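Local coordinates for VESB protease (Vibrio cholerae, PDB 4LK4), which probably acts as a secreted, trypsin-like serine endopeptidase of the S1 family, its protease domain followed by an Ig-like domain, at residues L261-N272 with G308-A319. The protein carries 1 engineered substitution. Residues are numbered along the deposited sequence; the frame is centred on the assembly and turned at random.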
ATOM      1  N   LEU A 261       4.434  -0.309 -31.927  1.00 86.33           N
ATOM      2  CA  LEU A 261       5.733   0.328 -32.011  1.00 86.48           C
ATOM      3  C   LEU A 261       5.554   1.842 -32.193  1.00 85.56           C
ATOM      4  O   LEU A 261       4.555   2.289 -32.763  1.00 85.69           O
ATOM      5  CB  LEU A 261       6.553  -0.279 -33.166  1.00 90.97           C
ATOM      6  CG  LEU A 261       7.461  -1.473 -32.802  1.00 92.18           C
ATOM      7  CD1 LEU A 261       6.688  -2.612 -32.146  1.00 90.37           C
ATOM      8  CD2 LEU A 261       8.214  -1.969 -34.032  1.00 94.37           C
ATOM      9  N   GLY A 262       6.511   2.619 -31.676  1.00 84.70           N
ATOM     10  CA  GLY A 262       6.546   4.074 -31.872  1.00 83.96           C
ATOM     11  C   GLY A 262       6.764   4.863 -30.599  1.00 81.47           C
ATOM     12  O   GLY A 262       6.637   4.323 -29.504  1.00 81.42           O
ATOM     13  N   LYS A 263       7.091   6.143 -30.747  1.00101.75           N
ATOM     14  CA  LYS A 263       7.242   7.043 -29.617  1.00 98.99           C
ATOM     15  C   LYS A 263       5.927   7.181 -28.858  1.00 96.59           C
ATOM     16  O   LYS A 263       4.935   7.681 -29.396  1.00 98.81           O
ATOM     17  CB  LYS A 263       7.733   8.434 -30.053  1.00102.87           C
ATOM     18  CG  LYS A 263       9.165   8.759 -29.627  1.00104.35           C
ATOM     19  CD  LYS A 263       9.470  10.254 -29.731  1.00107.04           C
ATOM     20  CE  LYS A 263      10.668  10.673 -28.881  1.00105.86           C
ATOM     21  NZ  LYS A 263      11.978  10.305 -29.494  1.00108.48           N
ATOM     22  N   VAL A 264       5.932   6.714 -27.611  1.00 91.72           N
ATOM     23  CA  VAL A 264       4.827   6.946 -26.699  1.00 89.79           C
ATOM     24  C   VAL A 264       5.246   7.925 -25.622  1.00 85.56           C
ATOM     25  O   VAL A 264       6.316   7.812 -25.059  1.00 82.69           O
ATOM     26  CB  VAL A 264       4.330   5.663 -26.013  1.00 88.69           C
ATOM     27  CG1 VAL A 264       3.007   5.948 -25.322  1.00 87.30           C
ATOM     28  CG2 VAL A 264       4.155   4.549 -27.036  1.00 94.29           C
ATOM     29  N   SER A 265       4.363   8.870 -25.340  1.00 85.65           N
ATOM     30  CA  SER A 265       4.621   9.961 -24.424  1.00 83.72           C
ATOM     31  C   SER A 265       3.640   9.887 -23.245  1.00 77.99           C
ATOM     32  O   SER A 265       2.537   9.352 -23.370  1.00 76.09           O
ATOM     33  CB  SER A 265       4.467  11.287 -25.191  1.00 88.99           C
ATOM     34  OG  SER A 265       4.625  12.406 -24.338  1.00 91.19           O
ATOM     35  N   GLN A 266       4.036  10.441 -22.107  1.00 74.48           N
ATOM     36  CA  GLN A 266       3.180  10.407 -20.914  1.00 71.95           C
ATOM     37  C   GLN A 266       3.630  11.427 -19.882  1.00 67.00           C
ATOM     38  O   GLN A 266       4.758  11.439 -19.490  1.00 64.32           O
ATOM     39  CB  GLN A 266       3.198   9.008 -20.295  1.00 71.37           C
ATOM     40  CG  GLN A 266       2.351   8.868 -19.047  1.00 71.92           C
ATOM     41  CD  GLN A 266       0.883   9.061 -19.348  1.00 75.95           C
ATOM     42  OE1 GLN A 266       0.355   8.462 -20.280  1.00 80.57           O
ATOM     43  NE2 GLN A 266       0.223   9.918 -18.583  1.00 76.12           N
ATOM     44  N   SER A 267       2.728  12.282 -19.450  1.00 67.55           N
ATOM     45  CA  SER A 267       3.013  13.245 -18.403  1.00 67.69           C
ATOM     46  C   SER A 267       2.878  12.647 -16.962  1.00 62.46           C
ATOM     47  O   SER A 267       2.073  11.742 -16.726  1.00 59.77           O
ATOM     48  CB  SER A 267       2.065  14.432 -18.585  1.00 72.97           C
ATOM     49  OG  SER A 267       2.334  15.442 -17.634  1.00 77.37           O
ATOM     50  N   PHE A 268       3.681  13.157 -16.027  1.00 58.96           N
ATOM     51  CA  PHE A 268       3.640  12.758 -14.612  1.00 55.60           C
ATOM     52  C   PHE A 268       3.640  14.008 -13.739  1.00 55.73           C
ATOM     53  O   PHE A 268       4.460  14.890 -13.947  1.00 56.06           O
ATOM     54  CB  PHE A 268       4.869  11.942 -14.240  1.00 53.68           C
ATOM     55  CG  PHE A 268       4.884  10.566 -14.798  1.00 53.15           C
ATOM     56  CD1 PHE A 268       5.255  10.346 -16.083  1.00 55.03           C
ATOM     57  CD2 PHE A 268       4.546   9.487 -14.017  1.00 52.94           C
ATOM     58  CE1 PHE A 268       5.297   9.071 -16.602  1.00 55.14           C
ATOM     59  CE2 PHE A 268       4.579   8.207 -14.529  1.00 52.76           C
ATOM     60  CZ  PHE A 268       4.976   8.002 -15.826  1.00 53.55           C
ATOM     61  N   THR A 269       2.755  14.083 -12.750  1.00 55.76           N
ATOM     62  CA  THR A 269       2.673  15.284 -11.925  1.00 57.95           C
ATOM     63  C   THR A 269       3.079  15.033 -10.484  1.00 56.81           C
ATOM     64  O   THR A 269       2.740  14.001  -9.893  1.00 57.76           O
ATOM     65  CB  THR A 269       1.284  15.914 -12.004  1.00 60.14           C
ATOM     66  OG1 THR A 269       1.022  16.233 -13.373  1.00 64.76           O
ATOM     67  CG2 THR A 269       1.200  17.187 -11.177  1.00 61.34           C
ATOM     68  N   TYR A 270       3.827  16.001  -9.954  1.00 59.17           N
ATOM     69  CA  TYR A 270       4.463  15.977  -8.632  1.00 58.93           C
ATOM     70  C   TYR A 270       3.983  17.219  -7.885  1.00 61.54           C
ATOM     71  O   TYR A 270       4.082  18.336  -8.403  1.00 68.03           O
ATOM     72  CB  TYR A 270       5.996  15.966  -8.788  1.00 58.92           C
ATOM     73  CG  TYR A 270       6.433  14.769  -9.596  1.00 57.98           C
ATOM     74  CD1 TYR A 270       6.488  14.827 -10.990  1.00 58.56           C
ATOM     75  CD2 TYR A 270       6.705  13.557  -8.978  1.00 54.54           C
ATOM     76  CE1 TYR A 270       6.822  13.712 -11.743  1.00 57.41           C
ATOM     77  CE2 TYR A 270       7.050  12.442  -9.721  1.00 54.08           C
ATOM     78  CZ  TYR A 270       7.095  12.520 -11.105  1.00 55.82           C
ATOM     79  OH  TYR A 270       7.407  11.402 -11.848  1.00 55.82           O
ATOM     80  N   THR A 271       3.444  17.020  -6.687  1.00 59.85           N
ATOM     81  CA  THR A 271       2.806  18.084  -5.924  1.00 61.46           C
ATOM     82  C   THR A 271       3.254  18.072  -4.462  1.00 61.34           C
ATOM     83  O   THR A 271       3.215  17.027  -3.799  1.00 60.47           O
ATOM     84  CB  THR A 271       1.292  17.893  -5.946  1.00 61.93           C
ATOM     85  OG1 THR A 271       0.871  17.668  -7.292  1.00 63.49           O
ATOM     86  CG2 THR A 271       0.588  19.107  -5.384  1.00 65.02           C
ATOM     87  N   ASN A 272       3.656  19.230  -3.955  1.00 62.99           N
ATOM     88  CA  ASN A 272       4.079  19.359  -2.572  1.00 64.13           C
ATOM     89  C   ASN A 272       2.894  19.654  -1.664  1.00 66.63           C
ATOM     90  O   ASN A 272       2.353  20.764  -1.704  1.00 70.74           O
ATOM     91  CB  ASN A 272       5.083  20.485  -2.438  1.00 67.83           C
ATOM     92  CG  ASN A 272       5.540  20.707  -1.016  1.00 69.48           C
ATOM     93  OD1 ASN A 272       5.632  19.768  -0.228  1.00 69.33           O
ATOM     94  ND2 ASN A 272       5.865  21.959  -0.686  1.00 73.37           N
ATOM     95  N   GLY A 308       1.148  23.270  -2.159  1.00 74.83           N
ATOM     96  CA  GLY A 308       0.072  23.185  -3.144  1.00 76.37           C
ATOM     97  C   GLY A 308       0.540  23.350  -4.587  1.00 76.62           C
ATOM     98  O   GLY A 308      -0.271  23.257  -5.517  1.00 76.78           O
ATOM     99  N   GLU A 309       1.841  23.573  -4.783  1.00 75.62           N
ATOM    100  CA  GLU A 309       2.380  23.748  -6.122  1.00 76.48           C
ATOM    101  C   GLU A 309       2.775  22.410  -6.777  1.00 72.72           C
ATOM    102  O   GLU A 309       3.271  21.494  -6.133  1.00 67.54           O
ATOM    103  CB  GLU A 309       3.551  24.737  -6.122  1.00 78.78           C
ATOM    104  CG  GLU A 309       3.156  26.201  -6.285  1.00 84.60           C
ATOM    105  CD  GLU A 309       4.317  27.080  -6.767  1.00 87.64           C
ATOM    106  OE1 GLU A 309       4.114  27.902  -7.691  1.00 91.34           O
ATOM    107  OE2 GLU A 309       5.441  26.943  -6.235  1.00 86.73           O
ATOM    108  N   SER A 310       2.527  22.343  -8.085  1.00 74.81           N
ATOM    109  CA  SER A 310       2.755  21.164  -8.905  1.00 72.75           C
ATOM    110  C   SER A 310       3.764  21.475  -9.988  1.00 74.58           C
ATOM    111  O   SER A 310       3.860  22.602 -10.455  1.00 76.80           O
ATOM    112  CB  SER A 310       1.461  20.771  -9.616  1.00 74.00           C
ATOM    113  OG  SER A 310       0.570  20.129  -8.740  1.00 73.76           O
ATOM    114  N   CYS A 311       4.496  20.455 -10.397  1.00 73.28           N
ATOM    115  CA  CYS A 311       5.277  20.518 -11.610  1.00 75.37           C
ATOM    116  C   CYS A 311       5.131  19.184 -12.273  1.00 72.13           C
ATOM    117  O   CYS A 311       4.869  18.183 -11.617  1.00 68.64           O
ATOM    118  CB  CYS A 311       6.756  20.829 -11.343  1.00 77.86           C
ATOM    119  SG  CYS A 311       7.619  19.666 -10.263  1.00 77.71           S
ATOM    120  N   SER A 312       5.289  19.178 -13.582  1.00 73.05           N
ATOM    121  CA  SER A 312       5.059  17.994 -14.362  1.00 71.13           C
ATOM    122  C   SER A 312       6.259  17.719 -15.218  1.00 71.83           C
ATOM    123  O   SER A 312       7.030  18.621 -15.554  1.00 75.38           O
ATOM    124  CB  SER A 312       3.820  18.167 -15.236  1.00 72.58           C
ATOM    125  OG  SER A 312       2.691  18.491 -14.437  1.00 72.48           O
ATOM    126  N   VAL A 313       6.393  16.458 -15.573  1.00 70.16           N
ATOM    127  CA  VAL A 313       7.448  15.989 -16.417  1.00 70.95           C
ATOM    128  C   VAL A 313       6.784  15.146 -17.480  1.00 70.44           C
ATOM    129  O   VAL A 313       5.843  14.406 -17.186  1.00 68.04           O
ATOM    130  CB  VAL A 313       8.391  15.121 -15.584  1.00 71.20           C
ATOM    131  CG1 VAL A 313       9.264  14.260 -16.475  1.00 73.47           C
ATOM    132  CG2 VAL A 313       9.247  15.998 -14.684  1.00 72.41           C
ATOM    133  N   GLU A 314       7.262  15.250 -18.709  1.00 73.34           N
ATOM    134  CA  GLU A 314       6.658  14.516 -19.827  1.00 74.82           C
ATOM    135  C   GLU A 314       7.723  13.626 -20.460  1.00 74.37           C
ATOM    136  O   GLU A 314       8.710  14.114 -21.003  1.00 76.85           O
ATOM    137  CB  GLU A 314       6.049  15.486 -20.826  1.00 79.13           C
ATOM    138  CG  GLU A 314       4.962  14.903 -21.721  1.00 82.09           C
ATOM    139  CD  GLU A 314       4.667  15.773 -22.961  1.00 88.98           C
ATOM    140  OE1 GLU A 314       5.372  16.798 -23.236  1.00 91.54           O
ATOM    141  OE2 GLU A 314       3.719  15.416 -23.686  1.00 92.49           O
ATOM    142  N   VAL A 315       7.544  12.315 -20.338  1.00 71.80           N
ATOM    143  CA  VAL A 315       8.567  11.372 -20.754  1.00 71.54           C
ATOM    144  C   VAL A 315       8.102  10.556 -21.915  1.00 72.85           C
ATOM    145  O   VAL A 315       6.916  10.445 -22.162  1.00 74.27           O
ATOM    146  CB  VAL A 315       8.988  10.420 -19.619  1.00 68.53           C
ATOM    147  CG1 VAL A 315       9.373  11.229 -18.397  1.00 67.83           C
ATOM    148  CG2 VAL A 315       7.906   9.411 -19.285  1.00 66.64           C
ATOM    149  N   ALA A 316       9.063   9.976 -22.613  1.00 74.05           N
ATOM    150  CA  ALA A 316       8.768   9.184 -23.780  1.00 76.93           C
ATOM    151  C   ALA A 316       9.610   7.924 -23.876  1.00 76.89           C
ATOM    152  O   ALA A 316      10.683   7.823 -23.291  1.00 77.66           O
ATOM    153  CB  ALA A 316       8.927  10.026 -25.041  1.00 80.64           C
ATOM    154  N   VAL A 317       9.086   6.965 -24.628  1.00 78.11           N
ATOM    155  CA  VAL A 317       9.772   5.728 -24.929  1.00 78.35           C
ATOM    156  C   VAL A 317       9.609   5.469 -26.410  1.00 81.36           C
ATOM    157  O   VAL A 317       8.490   5.416 -26.916  1.00 81.16           O
ATOM    158  CB  VAL A 317       9.187   4.535 -24.148  1.00 75.02           C
ATOM    159  CG1 VAL A 317       9.785   3.225 -24.651  1.00 76.49           C
ATOM    160  CG2 VAL A 317       9.445   4.704 -22.664  1.00 72.02           C
ATOM    161  N   ASP A 318      10.737   5.310 -27.091  1.00 85.25           N
ATOM    162  CA  ASP A 318      10.769   4.972 -28.504  1.00 89.79           C
ATOM    163  C   ASP A 318      10.873   3.458 -28.548  1.00 89.08           C
ATOM    164  O   ASP A 318      11.964   2.893 -28.486  1.00 90.41           O
ATOM    165  CB  ASP A 318      11.970   5.650 -29.188  1.00 94.60           C
ATOM    166  CG  ASP A 318      11.950   5.518 -30.708  1.00101.07           C
ATOM    167  OD1 ASP A 318      10.863   5.274 -31.283  1.00103.71           O
ATOM    168  OD2 ASP A 318      13.021   5.687 -31.336  1.00104.44           O
ATOM    169  N   ALA A 319       9.720   2.803 -28.592  1.00 87.78           N
ATOM    170  CA  ALA A 319       9.666   1.352 -28.636  1.00 88.74           C
ATOM    171  C   ALA A 319       9.822   0.898 -30.071  1.00 94.15           C
ATOM    172  O   ALA A 319       8.900   1.043 -30.884  1.00 95.50           O
ATOM    173  CB  ALA A 319       8.354   0.850 -28.071  1.00 86.83           C
TER
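The carbonyl oxygen of Val313 accepts the backbone N-H of Phe268, N to O 2.8 Å, and also takes a CA-H...O contact from Ser267 CA at 3.3 Å. The reciprocal bond, Val313 N to Phe268 O at 3.0 Å, completes a hydrogen-bonded pair, and such pairs alternate with non-hydrogen-bonded ones from Gly262–Ala319 to Thr271–Ser310, joining strands 262-272 and 310-319 as antiparallel neighbours.

At two of the non-hydrogen-bonded pairs, hydrogen bonds between side-chain hydroxyls bridge the strands: Thr271 OG1 with Ser310 OG at 2.9 Å, and Thr269 OG1 with Ser312 OG at 3.0 Å. In Thr269 (chi1 -59°) and Ser312 (chi1 -56°) each hydroxyl lies anti to its own carbonyl carbon, which places the two oxygens side by side across the strands. Further along the same face, the extended chain of Glu314 brings OE2 within 3.2 Å of Ser265 OG, a weak bond.

The other face is largely apolar. The CE1 corner of the Phe268 ring approaches Val315 CG2 at 3.8 Å, the two side chains crossing at about a right angle, while Val313 O sits at the ring's edge, near its plane. Phe329 of strand 324-335 packs edge-to-face with Phe268 and also touches Tyr270, whose hydroxyl bonds Ser344 OG. Nearby, Tyr270 CB lies 4.3 Å from Cys311 SG, which a disulfide ties to Cys299.

Strands 248-258 and 292-297 flank the pair within the Ig-like domain. The chemistry thus divides by face: serine and threonine hydroxyls link partly exposed positions, whereas on the other face Phe268 and Tyr270 pack against Phe329 and the disulfide joins strand 310-319 to helix 298-302.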